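Local coordinates for TATA-box-binding protein (Methanococcus jannaschii, PDB 2Z8U) that probably binds the TATA box of archaeal promoters as a general initiation factor for transcription by RNA polymerase, at residues K166-E169 against D170-A174; I87-E90 against L91-G95; N27-L30 against E31-A34; E118-L121 against D122-A125. All coordinates share one frame; numbering follows the deposited sequence.

Interaction 1: residues K166-E169 against D170-A174; sequences KSEE and DAKRA
Glu168 and Lys172 pair one turn apart at the start of helix 168-183, just past the N-cap residue Ser167. Their side chains meet at a slant: Glu168 is bent at its CB-CG bond, while Lys172 runs out extended and lays its last carbon against the carboxylate. Lys172 CE comes within 3.4 Å of both Glu168 OE1 and Glu168 OE2. The charged end, NZ of Lys172, meets OE1 of Glu168 at 3.4 Å, a weak hydrogen bond inside a salt bridge. With an alanine in place of Glu168, the ammonium of Lys172 would probably lose this charged mate and its long chain would be freer to swing.

At the cap, OG of Ser167 accepts from Asp170 N at 2.9 Å, a capping bond, although the hydroxyl is crowded in the model and its place is less sure. The carboxylate of Asp170 pairs with Arg173. Here OD1 of Asp170 lies 2.7 Å from Arg173 NH1, at the edge of the guanidinium and almost in its plane, yet the nitrogen approaches from above the carboxylate plane, 48° out of it. The arginine has a second acid partner through NH2, in Asp147. CG of Arg173 lies 3.2 Å from Glu169 O. The other oxygen of Asp170 is held through water: one molecule accepts from Lys166 N at 2.8 Å and donates to Asp170 OD2 at 2.7 Å.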
# COMPACT_ATOMS: atom_id res chain seq x y z
N LYS B 166 24.94 17.38 1.36
CA LYS B 166 24.75 18.83 1.35
C LYS B 166 26.02 19.58 1.75
O LYS B 166 26.10 20.81 1.61
CB LYS B 166 23.61 19.23 2.28
CG LYS B 166 22.31 18.48 1.98
CD LYS B 166 21.57 19.14 0.84
CE LYS B 166 20.36 18.32 0.41
NZ LYS B 166 19.66 18.98 -0.71
N SER B 167 27.01 18.84 2.25
CA SER B 167 28.26 19.47 2.69
C SER B 167 29.40 18.50 2.82
O SER B 167 29.23 17.30 3.05
CB SER B 167 28.08 20.23 4.01
OG SER B 167 28.12 19.33 5.11
N GLU B 168 30.59 19.07 2.66
CA GLU B 168 31.84 18.35 2.86
C GLU B 168 31.94 17.80 4.30
O GLU B 168 32.38 16.68 4.51
CB GLU B 168 33.00 19.28 2.50
CG GLU B 168 34.25 18.57 2.01
CD GLU B 168 35.25 18.34 3.11
OE1 GLU B 168 35.14 19.03 4.15
OE2 GLU B 168 36.13 17.47 2.94
N GLU B 169 31.52 18.59 5.29
CA GLU B 169 31.46 18.13 6.69
C GLU B 169 30.54 16.92 6.88
O GLU B 169 30.89 15.97 7.60
CB GLU B 169 31.05 19.25 7.64
CG GLU B 169 30.01 20.23 7.09
CD GLU B 169 30.64 21.43 6.36
OE1 GLU B 169 30.33 22.58 6.74
OE2 GLU B 169 31.41 21.23 5.39
N ASP B 170 29.37 16.96 6.25
CA ASP B 170 28.49 15.78 6.24
C ASP B 170 29.12 14.56 5.57
O ASP B 170 28.81 13.44 5.94
CB ASP B 170 27.16 16.07 5.54
CG ASP B 170 26.16 16.77 6.43
OD1 ASP B 170 26.36 16.85 7.66
OD2 ASP B 170 25.16 17.27 5.87
N ALA B 171 29.97 14.77 4.57
CA ALA B 171 30.64 13.64 3.88
C ALA B 171 31.56 12.89 4.83
O ALA B 171 31.62 11.65 4.82
CB ALA B 171 31.43 14.13 2.65
N LYS B 172 32.28 13.68 5.63
CA LYS B 172 33.17 13.16 6.67
C LYS B 172 32.40 12.37 7.73
O LYS B 172 32.82 11.28 8.12
CB LYS B 172 33.92 14.31 7.34
CG LYS B 172 35.09 14.86 6.53
CD LYS B 172 35.63 16.13 7.16
CE LYS B 172 36.64 16.80 6.26
NZ LYS B 172 37.06 18.12 6.82
N ARG B 173 31.28 12.92 8.18
CA ARG B 173 30.40 12.27 9.17
C ARG B 173 29.83 10.95 8.65
O ARG B 173 29.69 9.98 9.40
CB ARG B 173 29.24 13.20 9.53
CG ARG B 173 29.65 14.52 10.15
CD ARG B 173 28.41 15.38 10.49
NE ARG B 173 27.36 14.58 11.12
CZ ARG B 173 26.09 14.54 10.72
NH1 ARG B 173 25.67 15.26 9.68
NH2 ARG B 173 25.23 13.76 11.36
N ALA B 174 29.48 10.93 7.36
CA ALA B 174 29.05 9.73 6.67
C ALA B 174 30.15 8.67 6.61
O ALA B 174 29.91 7.49 6.93
CB ALA B 174 28.59 10.08 5.26
O HOH W 1 24.47 15.93 3.66

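Interaction 2: residues I87-E90 against L91-G95; sequences IIKE and LKDAG
Lys89 stretches out with CG trans to its backbone N and then turns sharply at the last carbon-carbon bond (chi4 -51°), which swings its ammonium back toward Asp93. Asp93 holds CG opposite its carbonyl carbon (chi1 -78°), which brings the carboxylate to the lysine. NZ of Lys89 reaches OD2 of Asp93 at 2.9 Å on the syn lone pair, a hydrogen-bonded salt bridge from one turn to the next. CG of Lys89 also lies 3.7 Å from Asp93 OD2.

The helix ends just beyond. Ala94 N still bonds to Glu90 O at 2.8 Å, but Gly95 flips to positive phi (91°) and closes a Schellman motif, Gly95 N bonding to Lys92 O at 3.0 Å. The backbone angles of Gly95 would leave a CB jammed against Ala94 O.

On the buried side Ile87 and Leu91 touch, with Ile87 CG2 and Leu91 CG 4.4 Å apart. Here helix 77-94 rests on its neighbours: Ile87 packs on Cys52 and Leu54 of strand 50-54, and Leu91 on Val33 and Ile36 of helix 30-36.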
# COMPACT_ATOMS: atom_id res chain seq x y z
N ILE B 87 28.30 33.12 -17.31
CA ILE B 87 26.99 33.17 -17.98
C ILE B 87 26.25 34.47 -17.64
O ILE B 87 25.69 35.11 -18.54
CB ILE B 87 26.15 31.91 -17.64
CG1 ILE B 87 26.89 30.63 -18.10
CG2 ILE B 87 24.71 32.02 -18.17
CD1 ILE B 87 26.93 30.40 -19.60
N ILE B 88 26.22 34.83 -16.34
CA ILE B 88 25.61 36.09 -15.87
C ILE B 88 26.18 37.32 -16.62
O ILE B 88 25.44 38.18 -17.10
CB ILE B 88 25.77 36.24 -14.31
CG1 ILE B 88 24.85 35.22 -13.61
CG2 ILE B 88 25.51 37.70 -13.84
CD1 ILE B 88 24.95 35.20 -12.10
N LYS B 89 27.51 37.38 -16.73
CA LYS B 89 28.16 38.46 -17.47
C LYS B 89 27.66 38.54 -18.91
O LYS B 89 27.39 39.63 -19.40
CB LYS B 89 29.67 38.31 -17.45
CG LYS B 89 30.41 39.36 -18.25
CD LYS B 89 31.90 39.24 -18.00
CE LYS B 89 32.66 40.39 -18.65
NZ LYS B 89 32.32 40.58 -20.09
N GLU B 90 27.54 37.41 -19.60
CA GLU B 90 27.02 37.44 -20.97
C GLU B 90 25.62 38.00 -21.03
O GLU B 90 25.32 38.86 -21.86
CB GLU B 90 27.00 36.05 -21.60
CG GLU B 90 28.35 35.47 -21.88
CD GLU B 90 28.18 34.10 -22.48
OE1 GLU B 90 27.71 34.03 -23.64
OE2 GLU B 90 28.46 33.11 -21.80
N LEU B 91 24.75 37.52 -20.14
CA LEU B 91 23.37 38.01 -20.10
C LEU B 91 23.32 39.50 -19.73
O LEU B 91 22.59 40.27 -20.37
CB LEU B 91 22.49 37.16 -19.15
CG LEU B 91 22.52 35.63 -19.32
CD1 LEU B 91 21.48 35.01 -18.37
CD2 LEU B 91 22.35 35.12 -20.75
N LYS B 92 24.11 39.91 -18.74
CA LYS B 92 24.21 41.33 -18.39
C LYS B 92 24.69 42.16 -19.60
O LYS B 92 24.12 43.20 -19.90
CB LYS B 92 25.14 41.58 -17.18
CG LYS B 92 25.50 43.05 -16.99
CD LYS B 92 26.34 43.30 -15.73
CE LYS B 92 26.66 44.80 -15.58
NZ LYS B 92 27.87 45.03 -14.74
N ASP B 93 25.73 41.68 -20.27
CA ASP B 93 26.28 42.36 -21.45
C ASP B 93 25.22 42.47 -22.54
O ASP B 93 25.14 43.49 -23.24
CB ASP B 93 27.51 41.60 -21.97
CG ASP B 93 28.75 41.87 -21.14
OD1 ASP B 93 28.70 42.75 -20.25
OD2 ASP B 93 29.77 41.17 -21.36
N ALA B 94 24.41 41.42 -22.67
CA ALA B 94 23.30 41.39 -23.63
C ALA B 94 22.15 42.33 -23.28
O ALA B 94 21.28 42.55 -24.12
CB ALA B 94 22.78 39.97 -23.82
N GLY B 95 22.16 42.90 -22.09
CA GLY B 95 21.10 43.80 -21.67
C GLY B 95 19.98 43.06 -20.95
O GLY B 95 18.89 43.61 -20.76

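Interaction 3: residues N27-L30 against E31-A34; sequences NIDL and EEVA
From Ile28 to Asp29 the backbone is extended, then it drops into helical angles at Leu30, and the carbonyl O of Asp29 accepts from Val33 N at 3.2 Å. This is a helix start with Asp29 as the N-cap, bracketed by a hydrophobic staple between Ile28 and Val33.

Asp29 throws its carboxylate forward over the first turn, the CA-CB bond turned to set CG as far from the backbone N as it can go (chi1 178°). OD1 of Asp29 accepts from Glu32 N at 3.3 Å, and the N-H aims well at the oxygen (162°) but from far above the carboxylate plane, 69° out of it. The aspartate thus gives the first-turn amide of Glu32 an acceptor. Glu32 crosses Asp29 at a slant. CG of Glu32 sits 3.5 Å from Asp29 OD2, and the two carboxylates are turned nearly parallel, with Glu32 OE2 only 3.9 Å from Asp29 OD2. The like charges probably repel, and the helix N-terminus may offset this.

On the buried side the staple closes. Ile28, just before the cap, has a backbone hydrogen bond to Arg65, and its CG2 branch meets the CG2 branch of Val33. Leu30 joins more loosely through CD2, then packs beyond on Tyr42 and Arg65, while Val33 and Ala34 lie against Leu50 of strand 50-54. Val33 CG2 touches Ile28 CG2 at 3.7 Å and also lies 3.4 Å from Asp29 O.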
# COMPACT_ATOMS: atom_id res chain seq x y z
N ASN B 27 12.32 37.20 -14.00
CA ASN B 27 11.35 36.97 -15.06
C ASN B 27 12.16 37.03 -16.35
O ASN B 27 12.01 37.93 -17.17
CB ASN B 27 10.23 38.05 -15.01
CG ASN B 27 9.26 37.98 -16.19
OD1 ASN B 27 8.97 36.92 -16.74
ND2 ASN B 27 8.73 39.15 -16.56
N ILE B 28 13.02 36.02 -16.48
CA ILE B 28 14.09 35.98 -17.47
C ILE B 28 13.51 35.58 -18.83
O ILE B 28 12.77 34.60 -18.94
CB ILE B 28 15.18 34.93 -17.08
CG1 ILE B 28 15.58 35.03 -15.59
CG2 ILE B 28 16.39 35.01 -18.04
CD1 ILE B 28 16.90 35.76 -15.28
N ASP B 29 13.86 36.35 -19.86
CA ASP B 29 13.38 36.08 -21.21
C ASP B 29 14.27 35.00 -21.79
O ASP B 29 15.34 35.30 -22.30
CB ASP B 29 13.42 37.39 -22.01
CG ASP B 29 13.00 37.25 -23.46
OD1 ASP B 29 12.88 36.13 -24.02
OD2 ASP B 29 12.77 38.33 -24.05
N LEU B 30 13.83 33.75 -21.74
CA LEU B 30 14.67 32.62 -22.22
C LEU B 30 14.93 32.60 -23.74
O LEU B 30 15.96 32.08 -24.18
CB LEU B 30 14.09 31.28 -21.75
CG LEU B 30 14.04 31.11 -20.22
CD1 LEU B 30 13.43 29.77 -19.86
CD2 LEU B 30 15.44 31.26 -19.59
N GLU B 31 14.00 33.14 -24.53
CA GLU B 31 14.24 33.29 -25.97
C GLU B 31 15.50 34.15 -26.25
O GLU B 31 16.32 33.79 -27.10
CB GLU B 31 13.01 33.82 -26.71
CG GLU B 31 13.29 34.08 -28.21
CD GLU B 31 12.06 34.49 -29.00
OE1 GLU B 31 11.01 34.79 -28.38
OE2 GLU B 31 12.16 34.51 -30.26
N GLU B 32 15.65 35.27 -25.55
CA GLU B 32 16.83 36.11 -25.69
C GLU B 32 18.09 35.46 -25.11
O GLU B 32 19.16 35.64 -25.65
CB GLU B 32 16.59 37.48 -25.06
CG GLU B 32 15.70 38.38 -25.92
CD GLU B 32 15.70 39.83 -25.47
OE1 GLU B 32 16.31 40.13 -24.43
OE2 GLU B 32 15.07 40.65 -26.17
N VAL B 33 17.95 34.71 -24.01
CA VAL B 33 19.09 33.93 -23.46
C VAL B 33 19.58 32.94 -24.53
O VAL B 33 20.78 32.84 -24.81
CB VAL B 33 18.70 33.21 -22.14
CG1 VAL B 33 19.82 32.33 -21.62
CG2 VAL B 33 18.31 34.22 -21.07
N ALA B 34 18.65 32.26 -25.19
CA ALA B 34 19.03 31.33 -26.25
C ALA B 34 19.70 32.01 -27.45
O ALA B 34 20.54 31.41 -28.13
CB ALA B 34 17.83 30.50 -26.70

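Interaction 4: residues E118-L121 against D122-A125; sequences EPNL and DDIA
Ile124 reaches back over the start of helix 121-127 to touch Pro119, and its side chain can be followed outward. CB of Ile124 lies 3.7 Å from Leu121 O. One bond further, CG1 of Ile124 passes 3.6 Å from Asn120 O, the same carbonyl that accepts the backbone N-H of Ile124. The chain continues extended (chi2 165°), which carries CD1 past that oxygen into an apolar corner. There CD1 of Ile124 meets CB of the Pro119 ring at 3.9 Å. The same CD1 of Ile124 lies 4.2 Å from CD2 of Leu121.

On the solvent side the contact is polar and flat. Asn120, at the N-cap position, turns its amide over the first turn, with chi1 at -173°. The carboxylate of Asp123 lies across it as a stack, the two planes only 17° apart and Asp123 CG 3.4 Å from Asn120 CG. CB of Asp123 is also close, 3.3 Å from Asn120 O. With an alanine at Asp123 the amide of Asn120 would probably lose its flat cover and become less fixed in its rotation.

Toward the sheet, Leu121 packs on Tyr133, Leu141 and Ile154, Pro119 also meets Ile154, and Ile124 and Ala125 share Leu141; these contacts set the first turn against strands 131-133, 141-146 and 149-154 of the second TBP repeat. A residue just before the N-cap reaching the fourth residue of the helix is a hydrophobic staple, and here Pro119 and Ile124 form it, closing the helix start.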
# COMPACT_ATOMS: atom_id res chain seq x y z
N GLU B 118 39.06 -4.90 0.96
CA GLU B 118 38.12 -5.42 -0.03
C GLU B 118 36.98 -6.12 0.72
O GLU B 118 37.15 -7.24 1.20
CB GLU B 118 38.82 -6.34 -1.02
CG GLU B 118 39.95 -5.66 -1.79
CD GLU B 118 40.76 -6.63 -2.61
OE1 GLU B 118 40.52 -7.86 -2.52
OE2 GLU B 118 41.65 -6.19 -3.35
N PRO B 119 35.83 -5.42 0.87
CA PRO B 119 34.74 -5.89 1.73
C PRO B 119 34.03 -7.14 1.21
O PRO B 119 33.95 -7.37 -0.00
CB PRO B 119 33.76 -4.70 1.73
CG PRO B 119 34.02 -4.01 0.47
CD PRO B 119 35.49 -4.12 0.23
N ASN B 120 33.57 -7.97 2.14
CA ASN B 120 32.71 -9.10 1.80
C ASN B 120 31.29 -8.55 1.77
O ASN B 120 30.62 -8.44 2.80
CB ASN B 120 32.86 -10.26 2.81
CG ASN B 120 32.10 -11.53 2.39
OD1 ASN B 120 32.54 -12.65 2.67
ND2 ASN B 120 30.97 -11.36 1.74
N LEU B 121 30.84 -8.18 0.58
CA LEU B 121 29.52 -7.59 0.40
C LEU B 121 28.35 -8.51 0.83
O LEU B 121 27.35 -8.03 1.35
CB LEU B 121 29.36 -7.08 -1.04
CG LEU B 121 30.37 -6.00 -1.48
CD1 LEU B 121 30.08 -5.53 -2.89
CD2 LEU B 121 30.39 -4.83 -0.50
N ASP B 122 28.47 -9.82 0.60
CA ASP B 122 27.45 -10.78 1.05
C ASP B 122 27.30 -10.76 2.58
O ASP B 122 26.19 -10.77 3.09
CB ASP B 122 27.76 -12.19 0.54
CG ASP B 122 27.56 -12.32 -0.96
OD1 ASP B 122 28.55 -12.58 -1.67
OD2 ASP B 122 26.41 -12.14 -1.44
N ASP B 123 28.43 -10.71 3.28
CA ASP B 123 28.44 -10.53 4.74
C ASP B 123 27.70 -9.27 5.18
O ASP B 123 26.87 -9.32 6.08
CB ASP B 123 29.88 -10.48 5.29
CG ASP B 123 30.50 -11.86 5.41
OD1 ASP B 123 29.79 -12.87 5.24
OD2 ASP B 123 31.73 -11.92 5.69
N ILE B 124 28.01 -8.16 4.52
CA ILE B 124 27.42 -6.87 4.86
C ILE B 124 25.90 -6.91 4.58
O ILE B 124 25.11 -6.45 5.40
CB ILE B 124 28.13 -5.68 4.11
CG1 ILE B 124 29.57 -5.48 4.62
CG2 ILE B 124 27.36 -4.36 4.27
CD1 ILE B 124 30.42 -4.59 3.70
N ALA B 125 25.52 -7.49 3.45
CA ALA B 125 24.11 -7.54 3.05
C ALA B 125 23.24 -8.28 4.07
O ALA B 125 22.03 -8.01 4.21
CB ALA B 125 23.97 -8.19 1.69

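In the fold
The four contacts sit at ends of helices in the two repeats of the TBP saddle. Interactions 3 and 4 are counterparts: each is the stapled start of the short helix of its repeat, with an N-cap residue, and their centres are 51 Å apart on opposite sides of the chain's centre. Interactions 1 and 2 belong to the long helices, the start of one and the end of the other, with centres 35 Å apart. Only interactions 2 and 3 touch, with Leu91 CD2 packed 3.9 Å from Val33 CG1. Interactions 1 and 4 share the second repeat, about 12 Å apart at their nearest atoms. In TBP relatives DNA binds the concave sheet face, and such helices cover the other.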